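Local coordinates for mitogen activated protein kinase, putative (Leishmania donovani, PDB 4QNY) that probably phosphorylates serine and threonine residues of other proteins with ATP, as a kinase of the mitogen-activated family, at residues 72-84 and 133-146. Sequence-based numbering, arbitrary orientation.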
loop_
_atom_site.group_PDB
_atom_site.type_symbol
_atom_site.label_atom_id
_atom_site.label_comp_id
_atom_site.label_asym_id
_atom_site.label_seq_id
_atom_site.Cartn_x
_atom_site.Cartn_y
_atom_site.Cartn_z
ATOM N N ILE A 72 -2.946 8.548 -10.440
ATOM C CA ILE A 72 -3.887 8.313 -11.532
ATOM C C ILE A 72 -3.177 7.685 -12.727
ATOM O O ILE A 72 -3.691 6.749 -13.344
ATOM C CB ILE A 72 -4.591 9.618 -11.966
ATOM C CG1 ILE A 72 -5.795 9.891 -11.066
ATOM C CG2 ILE A 72 -5.060 9.535 -13.411
ATOM C CD1 ILE A 72 -5.590 11.022 -10.105
ATOM N N LYS A 73 -1.991 8.197 -13.042
ATOM C CA LYS A 73 -1.195 7.663 -14.142
ATOM C C LYS A 73 -0.861 6.191 -13.926
ATOM O O LYS A 73 -0.929 5.388 -14.855
ATOM C CB LYS A 73 0.095 8.468 -14.316
ATOM C CG LYS A 73 -0.079 9.770 -15.078
ATOM C CD LYS A 73 1.270 10.336 -15.495
ATOM C CE LYS A 73 1.120 11.394 -16.574
ATOM N NZ LYS A 73 2.441 11.817 -17.120
ATOM N N LEU A 74 -0.506 5.844 -12.693
ATOM C CA LEU A 74 -0.164 4.468 -12.352
ATOM C C LEU A 74 -1.378 3.548 -12.435
ATOM O O LEU A 74 -1.280 2.428 -12.932
ATOM C CB LEU A 74 0.449 4.403 -10.954
ATOM C CG LEU A 74 1.881 4.927 -10.839
ATOM C CD1 LEU A 74 2.206 5.248 -9.397
ATOM C CD2 LEU A 74 2.867 3.913 -11.397
ATOM N N LEU A 75 -2.521 4.025 -11.947
ATOM C CA LEU A 75 -3.755 3.247 -12.000
ATOM C C LEU A 75 -4.146 2.931 -13.440
ATOM O O LEU A 75 -4.606 1.830 -13.741
ATOM C CB LEU A 75 -4.892 3.992 -11.296
ATOM C CG LEU A 75 -4.847 4.012 -9.767
ATOM C CD1 LEU A 75 -5.910 4.946 -9.212
ATOM C CD2 LEU A 75 -5.021 2.607 -9.209
ATOM N N ALA A 76 -3.952 3.900 -14.327
ATOM C CA ALA A 76 -4.241 3.710 -15.742
ATOM C C ALA A 76 -3.158 2.869 -16.409
ATOM O O ALA A 76 -3.404 2.205 -17.418
ATOM C CB ALA A 76 -4.375 5.052 -16.442
ATOM N N HIS A 77 -1.960 2.899 -15.835
ATOM C CA HIS A 77 -0.819 2.180 -16.391
ATOM C C HIS A 77 -0.970 0.669 -16.256
ATOM O O HIS A 77 -0.557 -0.085 -17.136
ATOM C CB HIS A 77 0.476 2.635 -15.713
ATOM C CG HIS A 77 1.699 1.926 -16.205
ATOM N ND1 HIS A 77 2.223 0.820 -15.572
ATOM C CD2 HIS A 77 2.501 2.165 -17.270
ATOM C CE1 HIS A 77 3.295 0.408 -16.226
ATOM N NE2 HIS A 77 3.486 1.208 -17.260
ATOM N N PHE A 78 -1.565 0.230 -15.151
ATOM C CA PHE A 78 -1.707 -1.195 -14.881
ATOM C C PHE A 78 -3.058 -1.746 -15.328
ATOM O O PHE A 78 -4.092 -1.098 -15.171
ATOM C CB PHE A 78 -1.505 -1.480 -13.389
ATOM C CG PHE A 78 -0.117 -1.188 -12.899
ATOM C CD1 PHE A 78 0.953 -1.971 -13.302
ATOM C CD2 PHE A 78 0.118 -0.141 -12.026
ATOM C CE1 PHE A 78 2.232 -1.707 -12.851
ATOM C CE2 PHE A 78 1.394 0.129 -11.571
ATOM C CZ PHE A 78 2.452 -0.656 -11.983
ATOM N N ASN A 79 -3.031 -2.949 -15.890
ATOM C CA ASN A 79 -4.246 -3.662 -16.259
ATOM C C ASN A 79 -4.141 -5.112 -15.804
ATOM O O ASN A 79 -3.883 -6.010 -16.605
ATOM C CB ASN A 79 -4.486 -3.586 -17.767
ATOM C CG ASN A 79 -5.854 -4.106 -18.168
ATOM O OD1 ASN A 79 -6.824 -3.975 -17.421
ATOM N ND2 ASN A 79 -5.938 -4.700 -19.352
ATOM N N ASP A 80 -4.334 -5.328 -14.507
ATOM C CA ASP A 80 -4.128 -6.640 -13.909
ATOM C C ASP A 80 -5.198 -6.934 -12.866
ATOM O O ASP A 80 -5.785 -6.017 -12.292
ATOM C CB ASP A 80 -2.731 -6.716 -13.286
ATOM C CG ASP A 80 -2.360 -8.119 -12.856
ATOM O OD1 ASP A 80 -1.937 -8.915 -13.721
ATOM O OD2 ASP A 80 -2.481 -8.421 -11.651
ATOM N N ASP A 81 -5.451 -8.216 -12.618
ATOM C CA ASP A 81 -6.519 -8.624 -11.713
ATOM C C ASP A 81 -6.174 -8.399 -10.239
ATOM O O ASP A 81 -7.070 -8.295 -9.403
ATOM C CB ASP A 81 -6.872 -10.095 -11.941
ATOM C CG ASP A 81 -7.468 -10.346 -13.313
ATOM O OD1 ASP A 81 -8.517 -9.743 -13.625
ATOM O OD2 ASP A 81 -6.889 -11.144 -14.079
ATOM N N ASN A 82 -4.886 -8.321 -9.923
ATOM C CA ASN A 82 -4.464 -8.121 -8.538
ATOM C C ASN A 82 -4.053 -6.681 -8.249
ATOM O O ASN A 82 -3.465 -6.388 -7.206
ATOM C CB ASN A 82 -3.322 -9.076 -8.187
ATOM C CG ASN A 82 -3.764 -10.530 -8.163
ATOM O OD1 ASN A 82 -3.106 -11.402 -8.727
ATOM N ND2 ASN A 82 -4.891 -10.794 -7.508
ATOM N N ILE A 83 -4.363 -5.788 -9.181
ATOM C CA ILE A 83 -4.162 -4.357 -8.987
ATOM C C ILE A 83 -5.466 -3.638 -9.310
ATOM O O ILE A 83 -6.041 -3.848 -10.378
ATOM C CB ILE A 83 -3.022 -3.807 -9.869
ATOM C CG1 ILE A 83 -1.712 -4.543 -9.575
ATOM C CG2 ILE A 83 -2.851 -2.310 -9.652
ATOM C CD1 ILE A 83 -0.573 -4.159 -10.495
ATOM N N ILE A 84 -5.935 -2.802 -8.387
ATOM C CA ILE A 84 -7.231 -2.148 -8.541
ATOM C C ILE A 84 -7.279 -1.322 -9.830
ATOM O O ILE A 84 -6.355 -0.569 -10.148
ATOM C CB ILE A 84 -7.572 -1.262 -7.311
ATOM C CG1 ILE A 84 -9.035 -0.818 -7.359
ATOM C CG2 ILE A 84 -6.620 -0.076 -7.188
ATOM C CD1 ILE A 84 -10.019 -1.950 -7.144
ATOM N N GLN A 133 -1.226 -13.526 -4.136
ATOM C CA GLN A 133 -1.844 -12.488 -4.956
ATOM C C GLN A 133 -1.165 -11.143 -4.733
ATOM O O GLN A 133 -0.968 -10.374 -5.673
ATOM C CB GLN A 133 -3.339 -12.376 -4.652
ATOM C CG GLN A 133 -4.193 -13.453 -5.297
ATOM C CD GLN A 133 -5.648 -13.354 -4.890
ATOM O OE1 GLN A 133 -6.502 -12.959 -5.683
ATOM N NE2 GLN A 133 -5.939 -13.713 -3.645
ATOM N N ALA A 134 -0.802 -10.870 -3.484
ATOM C CA ALA A 134 -0.131 -9.623 -3.137
ATOM C C ALA A 134 1.273 -9.573 -3.732
ATOM O O ALA A 134 1.701 -8.539 -4.245
ATOM C CB ALA A 134 -0.076 -9.455 -1.627
ATOM N N LEU A 135 1.982 -10.696 -3.662
ATOM C CA LEU A 135 3.332 -10.795 -4.211
ATOM C C LEU A 135 3.324 -10.705 -5.731
ATOM O O LEU A 135 4.148 -10.013 -6.326
ATOM C CB LEU A 135 3.992 -12.102 -3.770
ATOM C CG LEU A 135 4.418 -12.189 -2.306
ATOM C CD1 LEU A 135 4.739 -13.625 -1.937
ATOM C CD2 LEU A 135 5.616 -11.289 -2.048
ATOM N N ARG A 136 2.386 -11.413 -6.351
ATOM C CA ARG A 136 2.236 -11.391 -7.799
ATOM C C ARG A 136 1.958 -9.973 -8.295
ATOM O O ARG A 136 2.441 -9.565 -9.352
ATOM C CB ARG A 136 1.114 -12.338 -8.229
ATOM C CG ARG A 136 0.871 -12.377 -9.722
ATOM C CD ARG A 136 -0.458 -13.037 -10.040
ATOM N NE ARG A 136 -0.914 -12.711 -11.388
ATOM C CZ ARG A 136 -1.480 -11.556 -11.723
ATOM N NH1 ARG A 136 -1.662 -10.611 -10.809
ATOM N NH2 ARG A 136 -1.864 -11.343 -12.974
ATOM N N ALA A 137 1.185 -9.222 -7.517
ATOM C CA ALA A 137 0.886 -7.834 -7.848
ATOM C C ALA A 137 2.133 -6.968 -7.716
ATOM O O ALA A 137 2.394 -6.109 -8.558
ATOM C CB ALA A 137 -0.227 -7.303 -6.960
ATOM N N LEU A 138 2.902 -7.206 -6.659
ATOM C CA LEU A 138 4.133 -6.458 -6.424
ATOM C C LEU A 138 5.171 -6.723 -7.507
ATOM O O LEU A 138 5.938 -5.833 -7.868
ATOM C CB LEU A 138 4.718 -6.799 -5.054
ATOM C CG LEU A 138 4.027 -6.171 -3.846
ATOM C CD1 LEU A 138 4.715 -6.605 -2.566
ATOM C CD2 LEU A 138 4.016 -4.654 -3.967
ATOM N N HIS A 139 5.194 -7.951 -8.017
ATOM C CA HIS A 139 6.123 -8.316 -9.079
ATOM C C HIS A 139 5.850 -7.495 -10.334
ATOM O O HIS A 139 6.775 -7.068 -11.024
ATOM C CB HIS A 139 6.025 -9.810 -9.394
ATOM C CG HIS A 139 6.952 -10.260 -10.479
ATOM N ND1 HIS A 139 6.504 -10.716 -11.700
ATOM C CD2 HIS A 139 8.304 -10.319 -10.528
ATOM C CE1 HIS A 139 7.540 -11.040 -12.454
ATOM N NE2 HIS A 139 8.644 -10.808 -11.767
ATOM N N ILE A 140 4.571 -7.274 -10.613
ATOM C CA ILE A 140 4.150 -6.484 -11.763
ATOM C C ILE A 140 4.512 -5.013 -11.587
ATOM O O ILE A 140 5.056 -4.384 -12.496
ATOM C CB ILE A 140 2.637 -6.625 -11.996
ATOM C CG1 ILE A 140 2.322 -8.037 -12.494
ATOM C CG2 ILE A 140 2.145 -5.582 -12.990
ATOM C CD1 ILE A 140 0.938 -8.515 -12.149
ATOM N N ILE A 141 4.214 -4.476 -10.409
ATOM C CA ILE A 141 4.531 -3.090 -10.084
ATOM C C ILE A 141 6.039 -2.841 -10.124
ATOM O O ILE A 141 6.497 -1.844 -10.682
ATOM C CB ILE A 141 3.984 -2.705 -8.694
ATOM C CG1 ILE A 141 2.461 -2.849 -8.665
ATOM C CG2 ILE A 141 4.394 -1.286 -8.327
ATOM C CD1 ILE A 141 1.867 -2.803 -7.273
ATOM N N HIS A 142 6.806 -3.759 -9.541
ATOM C CA HIS A 142 8.260 -3.633 -9.495
ATOM C C HIS A 142 8.894 -3.780 -10.876
ATOM O O HIS A 142 9.910 -3.151 -11.170
ATOM C CB HIS A 142 8.857 -4.670 -8.540
ATOM C CG HIS A 142 8.504 -4.441 -7.103
ATOM N ND1 HIS A 142 8.775 -5.362 -6.115
ATOM C CD2 HIS A 142 7.901 -3.396 -6.490
ATOM C CE1 HIS A 142 8.355 -4.895 -4.953
ATOM N NE2 HIS A 142 7.820 -3.703 -5.153
ATOM N N SER A 143 8.293 -4.612 -11.721
ATOM C CA SER A 143 8.799 -4.816 -13.074
ATOM C C SER A 143 8.605 -3.560 -13.916
ATOM O O SER A 143 9.331 -3.329 -14.883
ATOM C CB SER A 143 8.108 -6.008 -13.737
ATOM O OG SER A 143 6.723 -5.765 -13.902
ATOM N N ALA A 144 7.622 -2.749 -13.538
ATOM C CA ALA A 144 7.355 -1.493 -14.225
ATOM C C ALA A 144 8.260 -0.379 -13.706
ATOM O O ALA A 144 8.133 0.776 -14.111
ATOM C CB ALA A 144 5.891 -1.105 -14.070
ATOM N N GLY A 145 9.173 -0.735 -12.806
ATOM C CA GLY A 145 10.128 0.212 -12.258
ATOM C C GLY A 145 9.539 1.077 -11.163
ATOM O O GLY A 145 10.022 2.179 -10.899
ATOM N N VAL A 146 8.494 0.572 -10.516
ATOM C CA VAL A 146 7.782 1.338 -9.501
ATOM C C VAL A 146 7.797 0.644 -8.141
ATOM O O VAL A 146 7.606 -0.568 -8.047
ATOM C CB VAL A 146 6.317 1.590 -9.920
ATOM C CG1 VAL A 146 5.620 2.493 -8.914
ATOM C CG2 VAL A 146 6.258 2.198 -11.314
#
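Asn82 and Ala137 bring the backbones closest, their CA atoms 5.4 Å apart, against 8.1 Å for Phe78 and Ile141 and 9.0 Å for Leu74 and Val146, so the gap widens toward helix 62-77. Arg136 approaches Asp80 from the opposite direction, with carboxylate and guanidinium nearly coplanar (23°). Arg136 NH1 donates to Asp80 OD2, the straighter bond, and Arg136 NH2 to Asp80 OD1; both are modelled at 2.5 Å, shorter than is dependable. Asp80 OD2 also accepts from the backbone N of Asn82 in an Asx turn, tying the salt bridge to the turn Asp80-Ile83. The Asn82 and Gln133 amide planes stand 79° apart. Asn82 ND2 bonds mainly to Leu164 O and gives Gln133 OE1 a weak bond; Leu164 N also donates to that oxygen, and Gln133 NE2 bonds Cys162 O. Chi1 of -65° sets the Phe78 ring beside its own backbone N, with CZ 3.7 Å from Ile141 CA. Ile83 CD1 touches Ile141 CG1, and Leu74 CD2 meets Val146 CG2 tip to tip (3.8 Å). Charge pairing beside a buried apolar seam thus joins the end of helix 62-77 (the C helix of kinases) and the loop after it to helix 124-143, linking the lobes behind the nucleotide cleft.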